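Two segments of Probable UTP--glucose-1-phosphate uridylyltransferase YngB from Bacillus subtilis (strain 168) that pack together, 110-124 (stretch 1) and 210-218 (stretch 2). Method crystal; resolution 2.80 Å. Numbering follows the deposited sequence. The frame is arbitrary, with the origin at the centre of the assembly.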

ATOM      1  N   LEU A 110     -17.089  -1.628  16.835  1.00 81.91           N
ATOM      2  CA  LEU A 110     -17.723  -0.312  16.938  1.00 69.69           C
ATOM      3  C   LEU A 110     -18.823  -0.480  17.970  1.00 73.99           C
ATOM      4  O   LEU A 110     -19.158  -1.615  18.312  1.00 93.24           O
ATOM      5  CB  LEU A 110     -18.309   0.152  15.597  1.00 56.67           C
ATOM      6  N   GLY A 111     -19.351   0.617  18.503  1.00 66.66           N
ATOM      7  CA  GLY A 111     -20.277   0.428  19.608  1.00 66.98           C
ATOM      8  C   GLY A 111     -19.522   0.495  20.931  1.00 72.89           C
ATOM      9  O   GLY A 111     -19.550   1.532  21.575  1.00 68.76           O
ATOM     10  N   HIS A 112     -18.806  -0.582  21.295  1.00 72.45           N
ATOM     11  CA  HIS A 112     -17.868  -0.447  22.398  1.00 72.83           C
ATOM     12  C   HIS A 112     -16.921   0.715  22.090  1.00 66.79           C
ATOM     13  O   HIS A 112     -16.760   1.632  22.898  1.00 71.33           O
ATOM     14  CB  HIS A 112     -17.143  -1.763  22.730  1.00 86.44           C
ATOM     15  CG  HIS A 112     -16.020  -1.540  23.695  1.00 97.62           C
ATOM     16  ND1 HIS A 112     -14.679  -1.606  23.316  1.00 97.69           N
ATOM     17  CD2 HIS A 112     -16.028  -1.186  25.000  1.00 94.74           C
ATOM     18  CE1 HIS A 112     -13.913  -1.346  24.358  1.00 95.77           C
ATOM     19  NE2 HIS A 112     -14.720  -1.080  25.404  1.00103.02           N
ATOM     20  N   ALA A 113     -16.361   0.685  20.873  1.00 66.21           N
ATOM     21  CA  ALA A 113     -15.421   1.677  20.372  1.00 63.17           C
ATOM     22  C   ALA A 113     -15.990   3.084  20.506  1.00 64.60           C
ATOM     23  O   ALA A 113     -15.274   3.993  20.915  1.00 61.77           O
ATOM     24  CB  ALA A 113     -15.040   1.375  18.948  1.00 58.86           C
ATOM     25  N   VAL A 114     -17.272   3.250  20.168  1.00 57.94           N
ATOM     26  CA  VAL A 114     -17.909   4.548  20.255  1.00 58.57           C
ATOM     27  C   VAL A 114     -18.012   4.974  21.721  1.00 66.81           C
ATOM     28  O   VAL A 114     -17.986   6.166  22.022  1.00 70.34           O
ATOM     29  CB  VAL A 114     -19.280   4.527  19.553  1.00 60.15           C
ATOM     30  CG1 VAL A 114     -20.022   5.857  19.672  1.00 58.77           C
ATOM     31  CG2 VAL A 114     -19.132   4.111  18.094  1.00 62.72           C
ATOM     32  N   LEU A 115     -18.124   3.999  22.630  1.00 64.10           N
ATOM     33  CA  LEU A 115     -18.287   4.311  24.038  1.00 63.45           C
ATOM     34  C   LEU A 115     -17.000   4.914  24.590  1.00 68.22           C
ATOM     35  O   LEU A 115     -17.044   5.805  25.453  1.00 67.95           O
ATOM     36  CB  LEU A 115     -18.668   3.039  24.799  1.00 64.98           C
ATOM     37  CG  LEU A 115     -20.153   2.919  25.134  1.00 76.63           C
ATOM     38  CD1 LEU A 115     -20.396   1.769  26.097  1.00 71.28           C
ATOM     39  CD2 LEU A 115     -20.718   4.233  25.676  1.00 75.84           C
ATOM     40  N   CYS A 116     -15.862   4.420  24.074  1.00 63.39           N
ATOM     41  CA  CYS A 116     -14.551   4.895  24.493  1.00 67.01           C
ATOM     42  C   CYS A 116     -14.472   6.411  24.341  1.00 59.23           C
ATOM     43  O   CYS A 116     -13.848   7.091  25.147  1.00 63.47           O
ATOM     44  CB  CYS A 116     -13.440   4.239  23.674  1.00 80.18           C
ATOM     45  SG  CYS A 116     -13.254   2.452  23.944  1.00 81.69           S
ATOM     46  N   ALA A 117     -15.160   6.933  23.322  1.00 55.78           N
ATOM     47  CA  ALA A 117     -15.065   8.327  22.944  1.00 54.66           C
ATOM     48  C   ALA A 117     -15.779   9.232  23.947  1.00 65.72           C
ATOM     49  O   ALA A 117     -15.598  10.455  23.903  1.00 65.72           O
ATOM     50  CB  ALA A 117     -15.664   8.457  21.582  1.00 51.79           C
ATOM     51  N   GLU A 118     -16.566   8.613  24.852  1.00 67.41           N
ATOM     52  CA  GLU A 118     -17.595   9.275  25.638  1.00 61.49           C
ATOM     53  C   GLU A 118     -17.078  10.583  26.226  1.00 73.60           C
ATOM     54  O   GLU A 118     -17.618  11.646  25.929  1.00 73.07           O
ATOM     55  CB  GLU A 118     -18.121   8.351  26.732  1.00 61.39           C
ATOM     56  CG  GLU A 118     -19.171   9.011  27.611  1.00 68.44           C
ATOM     57  CD  GLU A 118     -19.791   8.100  28.657  1.00 79.49           C
ATOM     58  OE1 GLU A 118     -19.668   6.860  28.518  1.00 85.05           O
ATOM     59  OE2 GLU A 118     -20.403   8.627  29.605  1.00 84.10           O
ATOM     60  N   HIS A 119     -16.019  10.480  27.043  1.00 76.09           N
ATOM     61  CA  HIS A 119     -15.546  11.566  27.885  1.00 69.74           C
ATOM     62  C   HIS A 119     -14.886  12.637  27.027  1.00 65.79           C
ATOM     63  O   HIS A 119     -14.824  13.804  27.413  1.00 65.29           O
ATOM     64  CB  HIS A 119     -14.626  11.020  28.987  1.00 77.64           C
ATOM     65  CG  HIS A 119     -15.332  10.141  29.973  1.00 91.87           C
ATOM     66  ND1 HIS A 119     -15.846  10.628  31.165  1.00 91.47           N
ATOM     67  CD2 HIS A 119     -15.641   8.824  29.943  1.00 87.62           C
ATOM     68  CE1 HIS A 119     -16.431   9.650  31.827  1.00 89.54           C
ATOM     69  NE2 HIS A 119     -16.322   8.536  31.097  1.00 93.86           N
ATOM     70  N   PHE A 120     -14.406  12.212  25.856  1.00 71.84           N
ATOM     71  CA  PHE A 120     -13.663  13.093  24.969  1.00 67.35           C
ATOM     72  C   PHE A 120     -14.609  14.091  24.314  1.00 64.98           C
ATOM     73  O   PHE A 120     -14.286  15.274  24.242  1.00 70.89           O
ATOM     74  CB  PHE A 120     -12.833  12.294  23.963  1.00 67.36           C
ATOM     75  CG  PHE A 120     -12.440  13.084  22.742  1.00 67.02           C
ATOM     76  CD1 PHE A 120     -11.415  14.015  22.801  1.00 65.90           C
ATOM     77  CD2 PHE A 120     -13.102  12.910  21.538  1.00 60.20           C
ATOM     78  CE1 PHE A 120     -11.035  14.734  21.679  1.00 61.75           C
ATOM     79  CE2 PHE A 120     -12.737  13.652  20.425  1.00 61.71           C
ATOM     80  CZ  PHE A 120     -11.700  14.556  20.491  1.00 60.83           C
ATOM     81  N   ILE A 121     -15.761  13.612  23.831  1.00 66.07           N
ATOM     82  CA  ILE A 121     -16.714  14.531  23.218  1.00 77.09           C
ATOM     83  C   ILE A 121     -17.581  15.129  24.320  1.00 71.86           C
ATOM     84  O   ILE A 121     -17.965  16.292  24.280  1.00 63.53           O
ATOM     85  CB  ILE A 121     -17.531  13.915  22.049  1.00 81.03           C
ATOM     86  CG1 ILE A 121     -18.307  12.661  22.443  1.00 71.46           C
ATOM     87  CG2 ILE A 121     -16.664  13.665  20.811  1.00 67.11           C
ATOM     88  CD1 ILE A 121     -18.032  11.527  21.500  1.00 70.89           C
ATOM     89  N   GLY A 122     -17.852  14.302  25.325  1.00 75.90           N
ATOM     90  CA  GLY A 122     -18.577  14.738  26.497  1.00 79.28           C
ATOM     91  C   GLY A 122     -20.000  15.118  26.130  1.00 77.84           C
ATOM     92  O   GLY A 122     -20.837  14.232  25.989  1.00 78.89           O
ATOM     93  N   ASP A 123     -20.234  16.426  25.964  1.00 72.35           N
ATOM     94  CA  ASP A 123     -21.598  16.887  25.797  1.00 82.96           C
ATOM     95  C   ASP A 123     -21.741  17.762  24.560  1.00 88.38           C
ATOM     96  O   ASP A 123     -22.052  18.953  24.641  1.00 85.20           O
ATOM     97  CB  ASP A 123     -22.194  17.482  27.067  1.00 87.70           C
ATOM     98  CG  ASP A 123     -23.665  17.124  27.134  1.00103.41           C
ATOM     99  OD1 ASP A 123     -23.958  15.948  27.468  1.00103.86           O
ATOM    100  OD2 ASP A 123     -24.498  17.982  26.757  1.00108.22           O
ATOM    101  N   GLU A 124     -21.534  17.116  23.412  1.00 85.09           N
ATOM    102  CA  GLU A 124     -21.721  17.723  22.108  1.00 79.62           C
ATOM    103  C   GLU A 124     -22.425  16.713  21.197  1.00 78.95           C
ATOM    104  O   GLU A 124     -22.622  15.545  21.536  1.00 79.66           O
ATOM    105  CB  GLU A 124     -20.371  18.118  21.507  1.00 70.41           C
ATOM    106  CG  GLU A 124     -19.630  19.225  22.220  1.00 77.19           C
ATOM    107  CD  GLU A 124     -18.210  19.402  21.696  1.00 92.13           C
ATOM    108  OE1 GLU A 124     -17.304  18.665  22.152  1.00 84.87           O
ATOM    109  OE2 GLU A 124     -18.005  20.266  20.815  1.00119.67           O
TER
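Stretch 2 210-218: NSSIFSVLK

Stretch 2 enters the contact at Asn-210 and Ser-211; the helix that follows includes Ile-213, runs through Lys-218 and continues beyond it. This helix lies across helix 110-116 with an angle of 134° between the two N-to-C directions, closer to antiparallel than to parallel, and the axes approach to 10.2 Å. The register runs accordingly in reverse: the CA atoms of Gly-111 and Leu-217 are 7.2 Å apart, those of Leu-115 and Phe-214 6.5 Å, and those of Asp-123 and Ser-211 5.3 Å. Together the two stretches bury 535 Å².

Apolar packing centres on Phe-214, which contributes the largest buried area. Its side chain (chi1 m) points toward stretch 1 and fits as a knob among Val-114, Leu-115, Glu-118 and Ile-121. Leu-115 CD2 lies 3.8 Å from Phe-214 CD1 and Ile-121 CD1 3.3 Å from Phe-214 CZ, both at the ring edge. Val-114 O also meets this edge, 3.2 Å from Phe-214 CE1. Over one face, Glu-118 CA stands 3.7 Å from the ring centroid of Phe-214 and 20° off its normal, a CH-pi contact made by the backbone carbon. One turn further along, Leu-217 extends the apolar surface: its CD1 is 4.0 Å from Val-114 CG1, and its CB 4.1 Å from Leu-115 CD2. Leu-217 CD2 reaches Gly-111 O at 4.0 Å.

Polar contacts gather at the other end, where Gly-122 leaves helical geometry with positive phi and the chain passes Ser-211. Ser-211 OG donates a hydrogen bond to Glu-124 O (2.7 Å), and Ser-211 N adds a weak one to the same Glu-124 O (3.3 Å, 123°), so a single carbonyl receives both donors. Ser-211 CB packs beside Gly-122 O at 3.6 Å and Asp-123 OD1 at 3.5 Å.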

ATOM      1  N   ASN A 210     -25.772  12.284  19.089  1.00 73.33           N
ATOM      2  CA  ASN A 210     -25.912  13.133  20.259  1.00 82.00           C
ATOM      3  C   ASN A 210     -25.271  12.435  21.452  1.00 81.84           C
ATOM      4  O   ASN A 210     -25.204  11.203  21.499  1.00 78.37           O
ATOM      5  CB  ASN A 210     -27.375  13.514  20.509  1.00 84.58           C
ATOM      6  CG  ASN A 210     -27.818  14.671  19.645  1.00 78.07           C
ATOM      7  OD1 ASN A 210     -28.861  14.603  19.001  1.00 67.05           O
ATOM      8  ND2 ASN A 210     -27.004  15.716  19.602  1.00 76.68           N
ATOM      9  N   SER A 211     -24.790  13.258  22.393  1.00 75.93           N
ATOM     10  CA  SER A 211     -24.277  12.809  23.676  1.00 69.46           C
ATOM     11  C   SER A 211     -25.206  11.750  24.268  1.00 77.64           C
ATOM     12  O   SER A 211     -24.735  10.727  24.769  1.00 78.17           O
ATOM     13  CB  SER A 211     -24.163  13.975  24.589  1.00 74.65           C
ATOM     14  OG  SER A 211     -24.027  15.176  23.840  1.00 81.27           O
ATOM     15  N   SER A 212     -26.525  12.008  24.189  1.00 76.54           N
ATOM     16  CA  SER A 212     -27.574  11.088  24.615  1.00 67.89           C
ATOM     17  C   SER A 212     -27.187   9.652  24.293  1.00 69.51           C
ATOM     18  O   SER A 212     -27.360   8.771  25.125  1.00 64.92           O
ATOM     19  CB  SER A 212     -28.889  11.423  23.971  1.00 72.19           C
ATOM     20  OG  SER A 212     -28.792  12.655  23.262  1.00 92.26           O
ATOM     21  N   ILE A 213     -26.643   9.449  23.086  1.00 74.88           N
ATOM     22  CA  ILE A 213     -26.391   8.128  22.535  1.00 76.33           C
ATOM     23  C   ILE A 213     -25.505   7.307  23.473  1.00 78.17           C
ATOM     24  O   ILE A 213     -25.444   6.082  23.359  1.00 72.51           O
ATOM     25  CB  ILE A 213     -25.824   8.222  21.101  1.00 72.84           C
ATOM     26  CG1 ILE A 213     -26.225   7.022  20.245  1.00 72.10           C
ATOM     27  CG2 ILE A 213     -24.327   8.455  21.080  1.00 68.15           C
ATOM     28  CD1 ILE A 213     -27.710   6.973  19.940  1.00 81.61           C
ATOM     29  N   PHE A 214     -24.842   7.987  24.417  1.00 79.16           N
ATOM     30  CA  PHE A 214     -23.922   7.305  25.315  1.00 77.01           C
ATOM     31  C   PHE A 214     -24.689   6.435  26.305  1.00 75.55           C
ATOM     32  O   PHE A 214     -24.440   5.232  26.395  1.00 66.48           O
ATOM     33  CB  PHE A 214     -22.926   8.283  25.936  1.00 68.47           C
ATOM     34  CG  PHE A 214     -21.865   8.687  24.950  1.00 72.31           C
ATOM     35  CD1 PHE A 214     -21.149   7.714  24.255  1.00 74.34           C
ATOM     36  CD2 PHE A 214     -21.598  10.025  24.698  1.00 67.74           C
ATOM     37  CE1 PHE A 214     -20.185   8.064  23.320  1.00 71.23           C
ATOM     38  CE2 PHE A 214     -20.637  10.373  23.761  1.00 73.64           C
ATOM     39  CZ  PHE A 214     -19.933   9.396  23.074  1.00 69.83           C
ATOM     40  N   SER A 215     -25.622   7.079  27.020  1.00 78.60           N
ATOM     41  CA  SER A 215     -26.561   6.420  27.915  1.00 83.15           C
ATOM     42  C   SER A 215     -27.141   5.204  27.203  1.00 85.76           C
ATOM     43  O   SER A 215     -26.947   4.054  27.618  1.00 78.27           O
ATOM     44  CB  SER A 215     -27.660   7.377  28.292  1.00 84.12           C
ATOM     45  OG  SER A 215     -27.215   8.717  28.128  1.00 94.77           O
ATOM     46  N   VAL A 216     -27.820   5.509  26.093  1.00 85.44           N
ATOM     47  CA  VAL A 216     -28.432   4.541  25.202  1.00 81.85           C
ATOM     48  C   VAL A 216     -27.499   3.344  25.015  1.00 88.53           C
ATOM     49  O   VAL A 216     -27.915   2.199  25.224  1.00 98.27           O
ATOM     50  CB  VAL A 216     -28.799   5.200  23.858  1.00 75.61           C
ATOM     51  CG1 VAL A 216     -29.592   4.253  22.975  1.00 73.11           C
ATOM     52  CG2 VAL A 216     -29.553   6.510  24.044  1.00 75.40           C
ATOM     53  N   LEU A 217     -26.237   3.622  24.645  1.00 79.40           N
ATOM     54  CA  LEU A 217     -25.307   2.567  24.266  1.00 83.67           C
ATOM     55  C   LEU A 217     -24.930   1.731  25.488  1.00 85.82           C
ATOM     56  O   LEU A 217     -24.639   0.546  25.350  1.00 83.30           O
ATOM     57  CB  LEU A 217     -24.072   3.161  23.570  1.00 84.12           C
ATOM     58  CG  LEU A 217     -24.061   3.106  22.038  1.00 72.67           C
ATOM     59  CD1 LEU A 217     -23.224   4.227  21.449  1.00 62.80           C
ATOM     60  CD2 LEU A 217     -23.564   1.763  21.529  1.00 66.65           C
ATOM     61  N   LYS A 218     -24.965   2.361  26.673  1.00 90.43           N
ATOM     62  CA  LYS A 218     -24.576   1.722  27.923  1.00 85.86           C
ATOM     63  C   LYS A 218     -25.618   0.676  28.327  1.00 87.41           C
ATOM     64  O   LYS A 218     -25.229  -0.451  28.650  1.00 84.99           O
ATOM     65  CB  LYS A 218     -24.237   2.756  29.005  1.00 75.23           C
TER